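Local coordinates for uncharacterized protein BAD_0989 (Bifidobacterium adolescentis ATCC 15703, PDB 3CYM) that is uncharacterised but probably acts as a ribonuclease D-like 3'-5' exonuclease that binds nucleic acid, at residues 89-92 with 93-96; 254-258 with 259-263; 308-312 with 313-317; 367-370 with 371-375; 422-425 with 426-430. All coordinates share one frame; numbering follows the deposited sequence. Where two conformers were deposited one is given.

Contact 1: 89-92 with 93-96; sequences RAVG and DAVW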
loop_
_atom_site.group_PDB
_atom_site.type_symbol
_atom_site.label_atom_id
_atom_site.label_comp_id
_atom_site.label_asym_id
_atom_site.label_seq_id
_atom_site.Cartn_x
_atom_site.Cartn_y
_atom_site.Cartn_z
ATOM N N ARG A 89 -19.156 -7.859 15.877
ATOM C CA ARG A 89 -20.141 -7.753 16.947
ATOM C C ARG A 89 -19.451 -7.572 18.290
ATOM O O ARG A 89 -19.925 -6.819 19.142
ATOM C CB ARG A 89 -21.066 -8.977 16.947
ATOM C CG ARG A 89 -21.929 -9.066 15.671
ATOM C CD ARG A 89 -23.046 -10.095 15.746
ATOM N NE ARG A 89 -22.555 -11.442 16.012
ATOM C CZ ARG A 89 -22.750 -12.099 17.150
ATOM N NH1 ARG A 89 -23.441 -11.537 18.135
ATOM N NH2 ARG A 89 -22.256 -13.321 17.299
ATOM N N ALA A 90 -18.315 -8.244 18.450
ATOM C CA ALA A 90 -17.487 -8.114 19.645
ATOM C C ALA A 90 -16.885 -6.709 19.808
ATOM O O ALA A 90 -16.782 -6.195 20.922
ATOM C CB ALA A 90 -16.393 -9.153 19.617
ATOM N N VAL A 91 -16.501 -6.094 18.695
ATOM C CA VAL A 91 -15.788 -4.809 18.695
ATOM C C VAL A 91 -16.767 -3.625 18.605
ATOM O O VAL A 91 -16.580 -2.573 19.247
ATOM C CB VAL A 91 -14.729 -4.785 17.540
ATOM C CG1 VAL A 91 -14.192 -3.386 17.265
ATOM C CG2 VAL A 91 -13.581 -5.744 17.849
ATOM N N GLY A 92 -17.819 -3.806 17.815
ATOM C CA GLY A 92 -18.841 -2.782 17.656
ATOM C C GLY A 92 -18.334 -1.572 16.900
ATOM O O GLY A 92 -17.700 -1.705 15.851
ATOM N N ASP A 93 -18.608 -0.390 17.448
ATOM C CA ASP A 93 -18.292 0.870 16.787
ATOM C C ASP A 93 -17.030 1.494 17.375
ATOM O O ASP A 93 -16.843 2.708 17.306
ATOM C CB ASP A 93 -19.485 1.837 16.880
ATOM C CG ASP A 93 -19.708 2.372 18.293
ATOM O OD1 ASP A 93 -20.160 3.529 18.421
ATOM O OD2 ASP A 93 -19.418 1.648 19.270
ATOM N N ALA A 94 -16.177 0.643 17.951
ATOM C CA ALA A 94 -14.901 1.053 18.533
ATOM C C ALA A 94 -13.949 1.620 17.484
ATOM O O ALA A 94 -14.022 1.275 16.302
ATOM C CB ALA A 94 -14.242 -0.117 19.269
ATOM N N VAL A 95 -13.066 2.494 17.929
ATOM C CA VAL A 95 -12.098 3.153 17.072
ATOM C C VAL A 95 -10.971 2.175 16.737
ATOM O O VAL A 95 -10.358 1.597 17.624
ATOM C CB VAL A 95 -11.537 4.439 17.751
ATOM C CG1 VAL A 95 -10.430 5.079 16.903
ATOM C CG2 VAL A 95 -12.648 5.447 18.004
ATOM N N TRP A 96 -10.722 1.973 15.461
ATOM C CA TRP A 96 -9.581 1.188 15.037
ATOM C C TRP A 96 -8.378 2.121 14.904
ATOM O O TRP A 96 -8.470 3.175 14.271
ATOM C CB TRP A 96 -9.880 0.504 13.709
ATOM C CG TRP A 96 -10.914 -0.587 13.775
ATOM C CD1 TRP A 96 -12.138 -0.528 14.374
ATOM C CD2 TRP A 96 -10.821 -1.892 13.187
ATOM N NE1 TRP A 96 -12.807 -1.715 14.210
ATOM C CE2 TRP A 96 -12.022 -2.572 13.486
ATOM C CE3 TRP A 96 -9.841 -2.556 12.440
ATOM C CZ2 TRP A 96 -12.269 -3.885 13.064
ATOM C CZ3 TRP A 96 -10.091 -3.858 12.014
ATOM C CH2 TRP A 96 -11.293 -4.505 12.330
HETATM O O HOH W 1 -15.367 -0.268 14.759
#

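Contact 2: 254-258 with 259-263; sequences APTLL and LSDSS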
loop_
_atom_site.group_PDB
_atom_site.type_symbol
_atom_site.label_atom_id
_atom_site.label_comp_id
_atom_site.label_asym_id
_atom_site.label_seq_id
_atom_site.Cartn_x
_atom_site.Cartn_y
_atom_site.Cartn_z
ATOM N N ALA A 254 4.497 -14.700 -6.084
ATOM C CA ALA A 254 4.841 -13.412 -6.692
ATOM C C ALA A 254 5.183 -13.606 -8.167
ATOM O O ALA A 254 6.042 -14.424 -8.486
ATOM C CB ALA A 254 6.008 -12.782 -5.961
ATOM N N PRO A 255 4.491 -12.876 -9.067
ATOM C CA PRO A 255 4.630 -13.009 -10.525
ATOM C C PRO A 255 6.071 -13.026 -11.042
ATOM O O PRO A 255 6.388 -13.818 -11.929
ATOM C CB PRO A 255 3.889 -11.786 -11.055
ATOM C CG PRO A 255 2.871 -11.495 -10.023
ATOM C CD PRO A 255 3.471 -11.871 -8.708
ATOM N N THR A 256 6.934 -12.190 -10.464
ATOM C CA THR A 256 8.321 -12.075 -10.917
ATOM C C THR A 256 9.219 -13.232 -10.467
ATOM O O THR A 256 10.393 -13.298 -10.843
ATOM C CB THR A 256 8.941 -10.744 -10.490
ATOM O OG1 THR A 256 8.694 -10.542 -9.098
ATOM C CG2 THR A 256 8.336 -9.589 -11.290
ATOM N N LEU A 257 8.671 -14.128 -9.648
ATOM C CA LEU A 257 9.349 -15.376 -9.323
ATOM C C LEU A 257 9.137 -16.409 -10.430
ATOM O O LEU A 257 9.953 -17.312 -10.617
ATOM C CB LEU A 257 8.895 -15.915 -7.958
ATOM C CG LEU A 257 9.495 -15.231 -6.722
ATOM C CD1 LEU A 257 8.714 -15.557 -5.462
ATOM C CD2 LEU A 257 10.954 -15.627 -6.556
ATOM N N LEU A 258 8.044 -16.261 -11.173
ATOM C CA LEU A 258 7.728 -17.170 -12.273
ATOM C C LEU A 258 8.458 -16.798 -13.555
ATOM O O LEU A 258 8.876 -17.663 -14.320
ATOM C CB LEU A 258 6.222 -17.186 -12.524
ATOM C CG LEU A 258 5.374 -17.795 -11.415
ATOM C CD1 LEU A 258 3.962 -18.009 -11.930
ATOM C CD2 LEU A 258 5.981 -19.118 -10.902
ATOM N N LEU A 259 8.589 -15.497 -13.783
ATOM C CA LEU A 259 9.208 -14.967 -14.983
ATOM C C LEU A 259 9.632 -13.529 -14.688
ATOM O O LEU A 259 8.832 -12.714 -14.208
ATOM C CB LEU A 259 8.228 -15.048 -16.171
ATOM C CG LEU A 259 8.678 -14.623 -17.571
ATOM C CD1 LEU A 259 9.709 -15.580 -18.157
ATOM C CD2 LEU A 259 7.470 -14.517 -18.483
ATOM N N SER A 260 10.899 -13.234 -14.957
ATOM C CA SER A 260 11.451 -11.906 -14.756
ATOM C C SER A 260 10.972 -10.922 -15.821
ATOM O O SER A 260 10.565 -11.323 -16.914
ATOM C CB SER A 260 12.972 -11.976 -14.796
ATOM O OG SER A 260 13.412 -12.266 -16.110
ATOM N N ASP A 261 11.050 -9.634 -15.494
ATOM C CA ASP A 261 10.777 -8.555 -16.441
ATOM C C ASP A 261 11.848 -8.463 -17.527
ATOM O O ASP A 261 11.532 -8.165 -18.674
ATOM C CB ASP A 261 10.661 -7.218 -15.710
ATOM C CG ASP A 261 9.354 -7.071 -14.946
ATOM O OD1 ASP A 261 8.563 -8.036 -14.898
ATOM O OD2 ASP A 261 9.109 -5.976 -14.393
ATOM N N SER A 262 13.104 -8.728 -17.162
ATOM C CA SER A 262 14.215 -8.801 -18.121
ATOM C C SER A 262 13.954 -9.815 -19.217
ATOM O O SER A 262 14.190 -9.507 -20.379
ATOM C CB SER A 262 15.533 -9.172 -17.432
ATOM O OG SER A 262 15.798 -8.329 -16.331
ATOM N N SER A 263 13.483 -11.010 -18.841
ATOM C CA SER A 263 13.137 -12.075 -19.800
ATOM C C SER A 263 12.043 -11.643 -20.752
ATOM O O SER A 263 12.187 -11.830 -21.953
ATOM C CB SER A 263 12.687 -13.364 -19.107
ATOM O OG SER A 263 13.764 -13.971 -18.415
#

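Contact 3: 308-312 with 313-317; sequences RKIKP and SMWKN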
loop_
_atom_site.group_PDB
_atom_site.type_symbol
_atom_site.label_atom_id
_atom_site.label_comp_id
_atom_site.label_asym_id
_atom_site.label_seq_id
_atom_site.Cartn_x
_atom_site.Cartn_y
_atom_site.Cartn_z
ATOM N N ARG A 308 9.498 -24.563 -10.712
ATOM C CA ARG A 308 9.769 -25.710 -11.589
ATOM C C ARG A 308 8.503 -26.248 -12.251
ATOM O O ARG A 308 8.570 -26.953 -13.253
ATOM C CB ARG A 308 10.408 -26.865 -10.799
ATOM C CG ARG A 308 11.780 -26.606 -10.186
ATOM C CD ARG A 308 12.333 -27.888 -9.568
ATOM N NE ARG A 308 12.813 -27.692 -8.197
ATOM C CZ ARG A 308 12.281 -28.275 -7.124
ATOM N NH1 ARG A 308 11.259 -29.117 -7.251
ATOM N NH2 ARG A 308 12.780 -28.030 -5.921
ATOM N N LYS A 309 7.347 -25.947 -11.657
ATOM C CA LYS A 309 6.057 -26.456 -12.146
ATOM C C LYS A 309 5.634 -25.735 -13.428
ATOM O O LYS A 309 4.844 -26.244 -14.216
ATOM C CB LYS A 309 4.980 -26.271 -11.077
ATOM C CG LYS A 309 4.049 -27.449 -10.895
ATOM C CD LYS A 309 4.356 -28.201 -9.597
ATOM C CE LYS A 309 3.647 -27.557 -8.406
ATOM N NZ LYS A 309 4.052 -28.172 -7.100
ATOM N N ILE A 310 6.162 -24.533 -13.617
ATOM C CA ILE A 310 5.926 -23.771 -14.830
ATOM C C ILE A 310 7.151 -23.907 -15.735
ATOM O O ILE A 310 8.266 -23.560 -15.350
ATOM C CB ILE A 310 5.538 -22.315 -14.486
ATOM C CG1 ILE A 310 4.097 -22.299 -13.987
ATOM C CG2 ILE A 310 5.631 -21.418 -15.691
ATOM C CD1 ILE A 310 3.932 -21.744 -12.611
ATOM N N LYS A 311 6.924 -24.462 -16.924
ATOM C CA LYS A 311 7.989 -24.798 -17.864
ATOM C C LYS A 311 8.174 -23.693 -18.898
ATOM O O LYS A 311 7.215 -22.966 -19.196
ATOM C CB LYS A 311 7.664 -26.114 -18.585
ATOM C CG LYS A 311 7.352 -27.288 -17.677
ATOM C CD LYS A 311 8.524 -27.693 -16.804
ATOM C CE LYS A 311 8.167 -28.906 -15.963
ATOM N NZ LYS A 311 9.220 -29.197 -14.957
ATOM N N PRO A 312 9.409 -23.545 -19.434
ATOM C CA PRO A 312 9.704 -22.672 -20.571
ATOM C C PRO A 312 8.721 -22.773 -21.740
ATOM O O PRO A 312 8.348 -21.737 -22.303
ATOM C CB PRO A 312 11.092 -23.140 -20.999
ATOM C CG PRO A 312 11.725 -23.518 -19.732
ATOM C CD PRO A 312 10.647 -24.170 -18.923
ATOM N N SER A 313 8.291 -23.998 -22.065
ATOM C CA SER A 313 7.370 -24.254 -23.175
ATOM C C SER A 313 6.078 -23.453 -23.078
ATOM O O SER A 313 5.478 -23.122 -24.097
ATOM C CB SER A 313 7.023 -25.744 -23.262
ATOM O OG SER A 313 8.151 -26.522 -23.618
ATOM N N MET A 314 5.648 -23.162 -21.848
ATOM C CA MET A 314 4.418 -22.401 -21.603
ATOM C C MET A 314 4.559 -20.949 -22.040
ATOM O O MET A 314 3.593 -20.340 -22.492
ATOM C CB MET A 314 4.015 -22.447 -20.124
ATOM C CG MET A 314 3.816 -23.852 -19.555
ATOM S SD MET A 314 3.519 -23.826 -17.773
ATOM C CE MET A 314 3.612 -25.568 -17.377
ATOM N N TRP A 315 5.758 -20.391 -21.889
ATOM C CA TRP A 315 6.021 -19.038 -22.357
ATOM C C TRP A 315 6.201 -19.023 -23.867
ATOM O O TRP A 315 5.767 -18.089 -24.519
ATOM C CB TRP A 315 7.233 -18.427 -21.657
ATOM C CG TRP A 315 7.191 -18.547 -20.156
ATOM C CD1 TRP A 315 8.072 -19.223 -19.373
ATOM C CD2 TRP A 315 6.213 -17.985 -19.266
ATOM N NE1 TRP A 315 7.715 -19.118 -18.050
ATOM C CE2 TRP A 315 6.577 -18.363 -17.956
ATOM C CE3 TRP A 315 5.068 -17.193 -19.449
ATOM C CZ2 TRP A 315 5.842 -17.975 -16.830
ATOM C CZ3 TRP A 315 4.336 -16.811 -18.329
ATOM C CH2 TRP A 315 4.726 -17.208 -17.037
ATOM N N LYS A 316 6.814 -20.076 -24.404
ATOM C CA LYS A 316 7.014 -20.255 -25.850
ATOM C C LYS A 316 5.692 -20.202 -26.627
ATOM O O LYS A 316 5.597 -19.498 -27.627
ATOM C CB LYS A 316 7.763 -21.569 -26.107
ATOM C CG LYS A 316 7.996 -21.926 -27.575
ATOM C CD LYS A 316 9.120 -22.962 -27.738
ATOM C CE LYS A 316 8.836 -24.294 -27.029
ATOM N NZ LYS A 316 7.810 -25.117 -27.735
ATOM N N ASN A 317 4.680 -20.923 -26.134
ATOM C CA ASN A 317 3.317 -20.915 -26.689
ATOM C C ASN A 317 2.666 -19.532 -26.674
ATOM O O ASN A 317 1.911 -19.181 -27.576
ATOM C CB ASN A 317 2.405 -21.868 -25.900
ATOM C CG ASN A 317 2.770 -23.339 -26.070
ATOM O OD1 ASN A 317 3.329 -23.752 -27.091
ATOM N ND2 ASN A 317 2.429 -24.144 -25.060
#

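Contact 4: 367-370 with 371-375; sequences NRVR and KAVSQ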
loop_
_atom_site.group_PDB
_atom_site.type_symbol
_atom_site.label_atom_id
_atom_site.label_comp_id
_atom_site.label_asym_id
_atom_site.label_seq_id
_atom_site.Cartn_x
_atom_site.Cartn_y
_atom_site.Cartn_z
ATOM N N ASN A 367 3.041 28.064 -10.509
ATOM C CA ASN A 367 4.082 28.463 -9.568
ATOM C C ASN A 367 3.603 29.505 -8.555
ATOM O O ASN A 367 3.990 29.445 -7.390
ATOM C CB ASN A 367 5.352 28.916 -10.297
ATOM C CG ASN A 367 6.117 27.756 -10.911
ATOM O OD1 ASN A 367 5.879 26.591 -10.588
ATOM N ND2 ASN A 367 7.044 28.072 -11.806
ATOM N N ARG A 368 2.748 30.431 -9.000
ATOM C CA ARG A 368 2.030 31.339 -8.093
ATOM C C ARG A 368 1.124 30.572 -7.114
ATOM O O ARG A 368 1.089 30.887 -5.929
ATOM C CB ARG A 368 1.216 32.391 -8.864
ATOM C CG ARG A 368 2.060 33.408 -9.645
ATOM C CD ARG A 368 1.324 34.729 -9.877
ATOM N NE ARG A 368 0.023 34.553 -10.525
ATOM C CZ ARG A 368 -0.187 34.609 -11.842
ATOM N NH1 ARG A 368 0.817 34.832 -12.678
ATOM N NH2 ARG A 368 -1.408 34.437 -12.326
ATOM N N VAL A 369 0.417 29.560 -7.613
ATOM C CA VAL A 369 -0.418 28.685 -6.772
ATOM C C VAL A 369 0.420 27.879 -5.766
ATOM O O VAL A 369 0.101 27.843 -4.573
ATOM C CB VAL A 369 -1.311 27.765 -7.653
ATOM C CG1 VAL A 369 -1.893 26.577 -6.867
ATOM C CG2 VAL A 369 -2.403 28.587 -8.296
ATOM N N ARG A 370 1.496 27.268 -6.258
ATOM C CA ARG A 370 2.436 26.498 -5.437
ATOM C C ARG A 370 3.075 27.307 -4.310
ATOM O O ARG A 370 3.227 26.785 -3.206
ATOM C CB ARG A 370 3.540 25.893 -6.299
ATOM C CG ARG A 370 3.142 24.643 -7.056
ATOM C CD ARG A 370 4.118 24.406 -8.178
ATOM N NE ARG A 370 5.183 23.487 -7.799
ATOM C CZ ARG A 370 6.402 23.476 -8.330
ATOM N NH1 ARG A 370 6.754 24.350 -9.268
ATOM N NH2 ARG A 370 7.277 22.583 -7.910
ATOM N N LYS A 371 3.461 28.559 -4.583
ATOM C CA LYS A 371 4.054 29.378 -3.527
ATOM C C LYS A 371 3.012 29.831 -2.504
ATOM O O LYS A 371 3.351 30.044 -1.343
ATOM C CB LYS A 371 4.903 30.550 -4.061
ATOM C CG LYS A 371 4.174 31.628 -4.838
ATOM C CD LYS A 371 5.003 32.907 -4.916
ATOM C CE LYS A 371 4.555 33.831 -6.060
ATOM N NZ LYS A 371 5.011 33.367 -7.405
ATOM N N ALA A 372 1.753 29.930 -2.931
ATOM C CA ALA A 372 0.649 30.299 -2.057
ATOM C C ALA A 372 0.334 29.147 -1.099
ATOM O O ALA A 372 0.129 29.359 0.100
ATOM C CB ALA A 372 -0.569 30.684 -2.881
ATOM N N VAL A 373 0.339 27.930 -1.633
ATOM C CA VAL A 373 0.112 26.730 -0.836
ATOM C C VAL A 373 1.301 26.469 0.114
ATOM O O VAL A 373 1.091 26.097 1.270
ATOM C CB VAL A 373 -0.251 25.523 -1.736
ATOM C CG1 VAL A 373 -0.363 24.243 -0.941
ATOM C CG2 VAL A 373 -1.573 25.794 -2.448
ATOM N N SER A 374 2.526 26.718 -0.358
ATOM C CA SER A 374 3.735 26.623 0.486
ATOM C C SER A 374 3.730 27.614 1.646
ATOM O O SER A 374 4.156 27.288 2.755
ATOM C CB SER A 374 5.016 26.814 -0.334
ATOM O OG SER A 374 5.188 25.762 -1.266
ATOM N N GLN A 375 3.243 28.823 1.385
ATOM C CA GLN A 375 3.137 29.833 2.425
ATOM C C GLN A 375 2.179 29.382 3.537
ATOM O O GLN A 375 2.474 29.564 4.721
ATOM C CB GLN A 375 2.726 31.182 1.832
ATOM C CG GLN A 375 2.880 32.356 2.795
ATOM C CD GLN A 375 4.278 32.453 3.380
ATOM O OE1 GLN A 375 5.238 32.721 2.663
ATOM N NE2 GLN A 375 4.396 32.234 4.689
#

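Contact 5: 422-425 with 426-430; sequences SLVA and ESVSR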
loop_
_atom_site.group_PDB
_atom_site.type_symbol
_atom_site.label_atom_id
_atom_site.label_comp_id
_atom_site.label_asym_id
_atom_site.label_seq_id
_atom_site.Cartn_x
_atom_site.Cartn_y
_atom_site.Cartn_z
ATOM N N SER A 422 -11.337 25.049 2.626
ATOM C CA SER A 422 -11.494 26.224 3.482
ATOM C C SER A 422 -10.188 26.944 3.815
ATOM O O SER A 422 -10.165 28.164 3.920
ATOM C CB SER A 422 -12.194 25.832 4.774
ATOM O OG SER A 422 -13.503 25.369 4.497
ATOM N N LEU A 423 -9.108 26.182 3.975
ATOM C CA LEU A 423 -7.790 26.741 4.265
ATOM C C LEU A 423 -7.121 27.340 3.030
ATOM O O LEU A 423 -6.403 28.326 3.121
ATOM C CB LEU A 423 -6.888 25.668 4.879
ATOM C CG LEU A 423 -5.540 26.065 5.478
ATOM C CD1 LEU A 423 -5.699 27.046 6.646
ATOM C CD2 LEU A 423 -4.779 24.825 5.902
ATOM N N VAL A 424 -7.382 26.760 1.870
ATOM C CA VAL A 424 -6.524 26.996 0.718
ATOM C C VAL A 424 -7.171 27.816 -0.404
ATOM O O VAL A 424 -6.522 28.693 -0.968
ATOM C CB VAL A 424 -5.904 25.626 0.237
ATOM C CG1 VAL A 424 -5.942 25.415 -1.270
ATOM C CG2 VAL A 424 -4.512 25.423 0.826
ATOM N N ALA A 425 -8.443 27.550 -0.691
ATOM C CA ALA A 425 -9.061 27.937 -1.966
ATOM C C ALA A 425 -9.050 29.426 -2.307
ATOM O O ALA A 425 -8.813 29.794 -3.456
ATOM C CB ALA A 425 -10.461 27.384 -2.058
ATOM N N GLU A 426 -9.276 30.276 -1.308
ATOM C CA GLU A 426 -9.323 31.724 -1.536
ATOM C C GLU A 426 -7.950 32.281 -1.881
ATOM O O GLU A 426 -7.817 33.085 -2.815
ATOM C CB GLU A 426 -9.909 32.471 -0.328
ATOM C CG GLU A 426 -10.299 33.911 -0.652
ATOM C CD GLU A 426 -10.791 34.700 0.544
ATOM O OE1 GLU A 426 -10.937 35.931 0.433
ATOM O OE2 GLU A 426 -11.029 34.096 1.602
ATOM N N SER A 427 -6.936 31.846 -1.133
ATOM C CA SER A 427 -5.567 32.281 -1.387
ATOM C C SER A 427 -5.082 31.774 -2.740
ATOM O O SER A 427 -4.322 32.453 -3.412
ATOM C CB SER A 427 -4.627 31.835 -0.266
ATOM O OG SER A 427 -4.762 32.672 0.870
ATOM N N VAL A 428 -5.529 30.579 -3.130
ATOM C CA VAL A 428 -5.172 30.005 -4.428
ATOM C C VAL A 428 -5.847 30.814 -5.541
ATOM O O VAL A 428 -5.193 31.207 -6.511
ATOM C CB VAL A 428 -5.515 28.492 -4.492
ATOM C CG1 VAL A 428 -5.506 27.972 -5.918
ATOM C CG2 VAL A 428 -4.516 27.695 -3.656
ATOM N N SER A 429 -7.141 31.092 -5.360
ATOM C CA SER A 429 -7.925 31.966 -6.248
ATOM C C SER A 429 -7.250 33.328 -6.469
ATOM O O SER A 429 -7.166 33.808 -7.598
ATOM C CB SER A 429 -9.324 32.168 -5.661
ATOM O OG SER A 429 -10.308 32.171 -6.665
ATOM N N ARG A 430 -6.749 33.923 -5.387
ATOM C CA ARG A 430 -5.996 35.176 -5.449
ATOM C C ARG A 430 -4.666 35.054 -6.192
ATOM O O ARG A 430 -4.282 35.970 -6.923
ATOM C CB ARG A 430 -5.752 35.721 -4.045
ATOM C CG ARG A 430 -6.977 36.314 -3.422
ATOM C CD ARG A 430 -6.737 36.706 -1.978
ATOM N NE ARG A 430 -7.989 37.076 -1.319
ATOM C CZ ARG A 430 -8.074 37.843 -0.235
ATOM N NH1 ARG A 430 -6.984 38.339 0.331
ATOM N NH2 ARG A 430 -9.260 38.121 0.286
HETATM O O HOH W 2 -10.704 29.411 1.441
HETATM O O HOH W 3 -7.294 30.572 1.602
#

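Contact 1: 89-92 with 93-96
Val91, the last helical residue of 84-91, meets both Ala94 and Trp96 through one methyl, CG1. Its chi1 of 166° places CG1 anti to the backbone N, from where it lies 3.8 Å from Ala94 CB and 3.7 Å from Trp96 NE1; the valine and tryptophan side chains cross at about a right angle, and the methyl meets the indole obliquely. The Val91 carbonyl opens a type II' beta turn that ends at Ala94. Its closing bond, Ala94 N to Val91 O, is weak at 3.5 Å, and the CB of Ala94 comes 3.4 Å from the same oxygen. Gly92 leaves the helix with positive phi (69°), the value such a turn needs at its second position and one that favours glycine. Gly92 O accepts from a water 2.9 Å away; this water also donates to Ala94 O at 2.6 Å and takes a weak bond from Trp96 NE1, joining turn to indole. Trp96 forms an edge-to-face pair with Phe108 and packs on Leu41 and Ala43. The turn leads from helix 84-91 into strand 95-98, which runs parallel between strands 40-47 and 117-120 in the mixed sheet of the exonuclease domain.

Contact 2: 254-258 with 259-263
Pro255 O accepts from Leu258 N within the short, weakly bonded helical turn 255-258 and, weakly, from Leu259 N at 3.3 Å; after this the chain becomes extended at Leu259. The stretch as a whole is a helix-to-helix linker in the HRDC region, and it ends in an N-cap: Ser260 OG accepts from Ser263 N at 3.0 Å, with an N-H...O angle of 157°, at the start of helix 261-270. The serine's chi1 of 69° turns the hydroxyl toward the N-H of Ser263, three residues on. One further link from the short turn to the linker is a CA-H...O contact between Thr256 CA and Leu259 O, 3.4 Å long with 160° at the hydrogen. The main polar partner of Asp261 OD1 is Arg244 of helix 231-250, in a salt bridge, while OD2 accepts from Ser222 N. Arg244 also donates to Leu259 O, so it ties the linker and the first turn of the new helix to the same helix, 231-250. Between side chains the two segments meet where Thr256 and Asp261 approach each other obliquely, a van der Waals contact of the threonine methyl with the carboxylate, Thr256 CG2 to Asp261 OD1 at 3.9 Å.

Contact 3: 308-312 with 313-317
Ile310 CG2 touches two side chains of the following helix, Trp315 at CZ2 (3.6 Å) and Met314 at SD (3.8 Å). The isoleucine crosses the thioether at about a right angle and meets the indole obliquely. Its first torsion sets CG2 anti to the backbone N, beside the carbonyl carbon, where this one methyl reaches both the sulfur and the ring. Met314 runs back along the loop with its chain extended beyond CG, so that the sulfur lies beside the backbone of Ile310 and Lys311; Lys311 N gives it a weak hydrogen bond 3.6 Å from Met314 SD. The terminal methyl goes one step further, with CE 3.5 Å from Lys309 O.

The next shell is the start of helix 312-323. Lys311 O accepts from Met314 N at 3.1 Å, the donor standing 53° out of the carbonyl plane. Pro312 O receives Lys316 N at 3.1 Å with the donor in the carbonyl plane, and Trp315 N adds a weak bond to the same oxygen. These bonds fix the backbone from which Met314 and Trp315 reach back. Farther out, Trp315 packs on Leu240 and Arg244 of helix 231-250, and Ile310 on Tyr251.

Chemically, this entry to a helix pairs an apolar inner side, where isoleucine and tryptophan are buried, with the exposed Lys311, whose NZ is tied to Arg308 O at 2.9 Å. The N-H...S angle of 150° and the length of that bond mark the sulfur as a soft, marginal acceptor for an N-H just before the helix.

Contact 4: 367-370 with 371-375
Val373 and Val369, one turn apart on helix 360-380, meet most tightly between side chain and backbone: Val373 CG2 is 3.4 Å from Val369 O, and Val373 N donates to that carbonyl in a bond running nearly along the C=O axis. Methyl to methyl the pair is loose, 4.5 Å from Val369 CG1 to Val373 CG2. What packs the valines is the surrounding fold, since both are buried against Val428 of helix 418-433 and Leu393 of helix 390-397; Ala372 beside them packs on Ala431.

The solvent side belongs to Asn367, Arg370 and Lys371. Arg370, bent at chi3, turns back toward Asn367, and its NH1 donates to Asn367 OD1 at 2.7 Å, the oxygen lying in the guanidinium plane. Lys371 is modelled two ways; in one conformer its chain runs nearly extended, bends at chi4 and slants across Arg368, an approach that is tentative for that reason. Ser374 doubles the grip on Arg370 O: its OG and its N each donate at 2.9 Å, from opposite faces of the carbonyl plane, so the serine hydroxyl is satisfied by its own helix.

Arg368 lies between the two sides. Its head is engaged by the C-terminal helix, where NE donates to Ala431 O and NH2 to Ile432 O. The like charge of Arg403 stands close to the same NH2, and the two carbonyl oxygens that receive the arginine's donors would probably offset that repulsion while tying helix 360-380 to helix 418-433.

Contact 5: 422-425 with 426-430
Val428 and Val424 carry the side-chain contact of this kinked turn of helix 418-433, but the second segment opens with the kink itself. Glu426 N has no bond to the turn before it; a water takes its place, accepting from Glu426 N at 3.2 Å and donating to Ser422 O. Ser427 repeats the pattern with a second water, 3.0 Å from Ser427 N, which donates to Leu423 O. At Glu426 and Ser427, therefore, the bonds to the residue four back are replaced by water bridges.

At Val428 the regular pattern resumes, its N donating to Val424 O at 3.0 Å. A chi1 of 165° sets CG1 anti to the backbone N and with it CG2 anti to the carbonyl carbon; from there CG2 reaches Val424 CG1 at 3.6 Å and also lies 3.5 Å from Val424 O. The two valines meet at a slant. Ser429 N then gives Ala425 O a bond of 2.8 Å with an N-H...O angle of 164°. Arg430 turns its guanidinium back to Glu426, where NH2 forms a salt bridge with OE1 at 2.8 Å, its hydrogen bond weak with an angle of 123°.

On the buried face Val424 packs on Leu411 and Ile376, and Val428 on Val407. This helix thus lies against both 360-380 and 407-414, a helical packing consistent with the HRDC-like C-terminal domain.

How the contacts relate
The five contacts fall into three separate regions. Contact 1 is the buried helix-to-strand turn of the exonuclease sheet and touches none of the others, which are all partly buried. Contacts 2 and 3 join: Leu259 CD2 packs on Trp315 CE3 at 3.7 Å and Leu258 meets Ile310, so both helix starts share a hydrophobic core. Contacts 4 and 5 pair two helices of the C-terminal region, with Val373 CG2 against Val428 CG2 at 3.7 Å; centres of these two pairs lie about 43 to 58 Å apart. Contact 1 combines valine-alanine-tryptophan packing with a bridging water, contacts 2 and 3 backbone bonds at helix starts, contacts 4 and 5 buried valines beneath polar, charged outer faces.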